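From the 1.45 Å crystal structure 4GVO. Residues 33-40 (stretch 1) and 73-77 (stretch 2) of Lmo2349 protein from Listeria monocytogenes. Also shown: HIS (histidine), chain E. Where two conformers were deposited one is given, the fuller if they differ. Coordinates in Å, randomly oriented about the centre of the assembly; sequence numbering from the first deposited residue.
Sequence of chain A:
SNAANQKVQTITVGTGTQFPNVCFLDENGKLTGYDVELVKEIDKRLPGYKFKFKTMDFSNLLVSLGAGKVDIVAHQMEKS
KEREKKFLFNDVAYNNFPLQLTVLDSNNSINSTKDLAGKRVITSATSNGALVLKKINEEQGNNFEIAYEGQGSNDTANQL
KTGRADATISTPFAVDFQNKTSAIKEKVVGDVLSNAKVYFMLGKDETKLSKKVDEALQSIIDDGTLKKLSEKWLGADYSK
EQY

Stretch 1 33-40: GYDVELVK
Stretch 2 (73-77) VAHQM

A buried carboxylate near the start of a helix can organise a distant irregular segment by taking hydrogen bonds from both its backbone and its side chain. Asp35 of the Listeria monocytogenes protein Lmo2349 illustrates the principle. Gly33 occupies the N-cap position, with phi/psi of 108/169°, where a CB would be jammed against the preceding carbonyl oxygen. The helix then runs from Tyr34 through Lys40 and beyond, with phi from -49 to -68° and psi from -35 to -53°. Its first turns are closed by Glu37 N to Gly33 O at 2.8 Å, Leu38 N to Tyr34 O at 2.9 Å, Val39 N to Asp35 O at 3.0 Å and Lys40 N to Val36 O at 3.0 Å.

The second stretch runs in an extended conformation through Val73 (-116/134°) and Ala74 (-127/102°), then through His75 (-159/53°) to Gln76, whose positive phi (52/44°) marks a sharp change of course before Met77 (-80/120°). Register is set by Asp35 and Ala74, whose CA atoms lie 6.1 Å apart.

Asp35 contributes the largest covered area, 77 Å² within an interface of 214 Å² summed over both sides. Its CB points toward the second stretch, and chi1 of -77° (m) with chi2 of 48° presents both oxygens to Gln76. The backbone Gln76 N donates to Asp35 OD2 at 2.9 Å and 162°, while the amide Gln76 NE2 donates to Asp35 OD1 at 2.8 Å and 173°, nearly straight. One residue is thus gripped at two points, fixing its main chain and side chain together. Asp35 OD2 also lies 3.3 Å from His75 N, but the angle is too poor for a hydrogen bond.

Gln76 leaves its backbone sideways, and chi1 and chi2 both near -71° (m, m), with chi3 of -54°, fold its end back to the helix. A carboxamide suits this place because its NH2 can donate to the carboxylate while OE1 is hydrogen-bonded elsewhere in the structure. Tyr34 (chi1 -173°, t; chi2 56°) brings its ring alongside, with CD2 3.6 Å from Gln76 NE2, which sits at the ring edge, near its plane.

Ala74, with 45 Å² covered, points its methyl toward the helix. One turn beyond Asp35, Val39 (chi1 169°, t) meets it, CG2 to Ala74 CB at 4.0 Å, adding a small apolar contact beside the polar one. Gln76 also faces the bound histidine: its carbonyl O lies 2.6 Å from the ligand N, so the residue anchored by Asp35 also lines the ligand site.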

# COMPACT_ATOMS: atom_id res chain seq x y z
N GLY A 33 -6.21 -2.97 11.51
CA GLY A 33 -5.01 -3.15 10.72
C GLY A 33 -4.01 -2.04 10.99
O GLY A 33 -4.34 -1.03 11.60
N TYR A 34 -2.79 -2.24 10.51
CA TYR A 34 -1.67 -1.33 10.79
C TYR A 34 -2.01 0.14 10.55
O TYR A 34 -1.79 0.97 11.39
CB TYR A 34 -0.51 -1.74 9.87
CG TYR A 34 0.80 -1.03 10.11
CD1 TYR A 34 1.43 -1.04 11.36
CD2 TYR A 34 1.43 -0.36 9.10
CE1 TYR A 34 2.62 -0.39 11.54
CE2 TYR A 34 2.66 0.27 9.28
CZ TYR A 34 3.25 0.26 10.50
OH TYR A 34 4.47 0.89 10.75
N ASP A 35 -2.52 0.49 9.37
CA ASP A 35 -2.72 1.89 9.04
C ASP A 35 -3.82 2.49 9.90
O ASP A 35 -3.71 3.65 10.36
CB ASP A 35 -3.03 2.06 7.57
CG ASP A 35 -1.82 1.96 6.66
OD1 ASP A 35 -1.03 0.99 6.84
OD2 ASP A 35 -1.69 2.80 5.71
N VAL A 36 -4.88 1.72 10.09
CA VAL A 36 -6.00 2.17 10.91
C VAL A 36 -5.58 2.39 12.34
O VAL A 36 -5.87 3.45 12.93
CB VAL A 36 -7.15 1.19 10.79
CG1 VAL A 36 -8.29 1.52 11.79
CG2 VAL A 36 -7.63 1.15 9.34
N GLU A 37 -4.87 1.41 12.92
CA GLU A 37 -4.42 1.53 14.29
C GLU A 37 -3.39 2.64 14.46
O GLU A 37 -3.39 3.34 15.48
CB GLU A 37 -3.94 0.19 14.82
CG GLU A 37 -5.07 -0.85 14.85
CD GLU A 37 -6.27 -0.52 15.72
OE1 GLU A 37 -6.14 0.27 16.68
OE2 GLU A 37 -7.35 -1.10 15.48
N LEU A 38 -2.54 2.85 13.45
CA LEU A 38 -1.60 3.98 13.52
C LEU A 38 -2.35 5.31 13.56
O LEU A 38 -2.02 6.18 14.34
CB LEU A 38 -0.58 3.95 12.37
CG LEU A 38 0.46 5.06 12.39
CD1 LEU A 38 1.27 5.07 13.67
CD2 LEU A 38 1.32 4.88 11.16
N VAL A 39 -3.33 5.50 12.70
CA VAL A 39 -4.13 6.72 12.70
C VAL A 39 -4.81 6.92 14.07
O VAL A 39 -4.88 8.02 14.58
CB VAL A 39 -5.15 6.73 11.54
CG1 VAL A 39 -6.15 7.87 11.73
CG2 VAL A 39 -4.42 6.86 10.22
N LYS A 40 -5.34 5.86 14.66
CA LYS A 40 -5.96 5.96 15.98
C LYS A 40 -4.96 6.39 17.06
O LYS A 40 -5.27 7.15 17.96
CB LYS A 40 -6.67 4.66 16.36
CG LYS A 40 -7.89 4.35 15.50
CD LYS A 40 -8.62 3.09 15.97
CE LYS A 40 -9.96 2.91 15.27
NZ LYS A 40 -10.77 1.88 15.99
N VAL A 73 -5.32 10.50 3.31
CA VAL A 73 -5.45 9.09 2.86
C VAL A 73 -4.38 8.28 3.58
O VAL A 73 -3.20 8.70 3.63
CB VAL A 73 -5.32 8.98 1.33
CG1 VAL A 73 -5.15 7.53 0.89
CG2 VAL A 73 -6.54 9.61 0.66
N ALA A 74 -4.81 7.14 4.12
CA ALA A 74 -3.93 6.13 4.77
C ALA A 74 -4.18 4.78 4.15
O ALA A 74 -5.22 4.19 4.40
CB ALA A 74 -4.24 6.08 6.27
N HIS A 75 -3.30 4.34 3.26
CA HIS A 75 -3.43 3.06 2.62
C HIS A 75 -2.09 2.61 2.08
O HIS A 75 -1.96 2.33 0.89
CB HIS A 75 -4.48 3.12 1.49
CG HIS A 75 -5.00 1.77 1.04
ND1 HIS A 75 -4.23 0.82 0.44
CD2 HIS A 75 -6.29 1.23 1.12
CE1 HIS A 75 -4.99 -0.28 0.18
NE2 HIS A 75 -6.24 -0.02 0.57
N GLN A 76 -1.08 2.59 2.93
CA GLN A 76 0.27 2.19 2.49
C GLN A 76 0.71 2.97 1.25
O GLN A 76 1.26 2.40 0.29
CB GLN A 76 0.34 0.70 2.28
CG GLN A 76 0.28 -0.10 3.58
CD GLN A 76 1.55 0.05 4.40
OE1 GLN A 76 2.64 -0.20 3.89
NE2 GLN A 76 1.40 0.49 5.64
N MET A 77 0.47 4.29 1.24
CA MET A 77 0.70 5.06 0.02
C MET A 77 2.19 5.39 -0.17
O MET A 77 2.80 6.10 0.64
CB MET A 77 -0.11 6.37 0.01
CG MET A 77 -1.62 6.14 0.11
SD MET A 77 -2.32 5.13 -1.20
CE MET A 77 -2.44 6.35 -2.51
N HIS E . 1.39 0.89 -1.87
CA HIS E . 0.32 1.13 -2.88
C HIS E . 0.43 2.45 -3.55
O HIS E . 1.22 3.29 -3.09
CB HIS E . -1.05 1.01 -2.22
CG HIS E . -1.55 -0.40 -2.19
ND1 HIS E . -0.90 -1.35 -1.50
CD2 HIS E . -2.63 -1.04 -2.84
CE1 HIS E . -1.54 -2.54 -1.69
NE2 HIS E . -2.60 -2.32 -2.49
OXT HIS E . -0.25 2.68 -4.58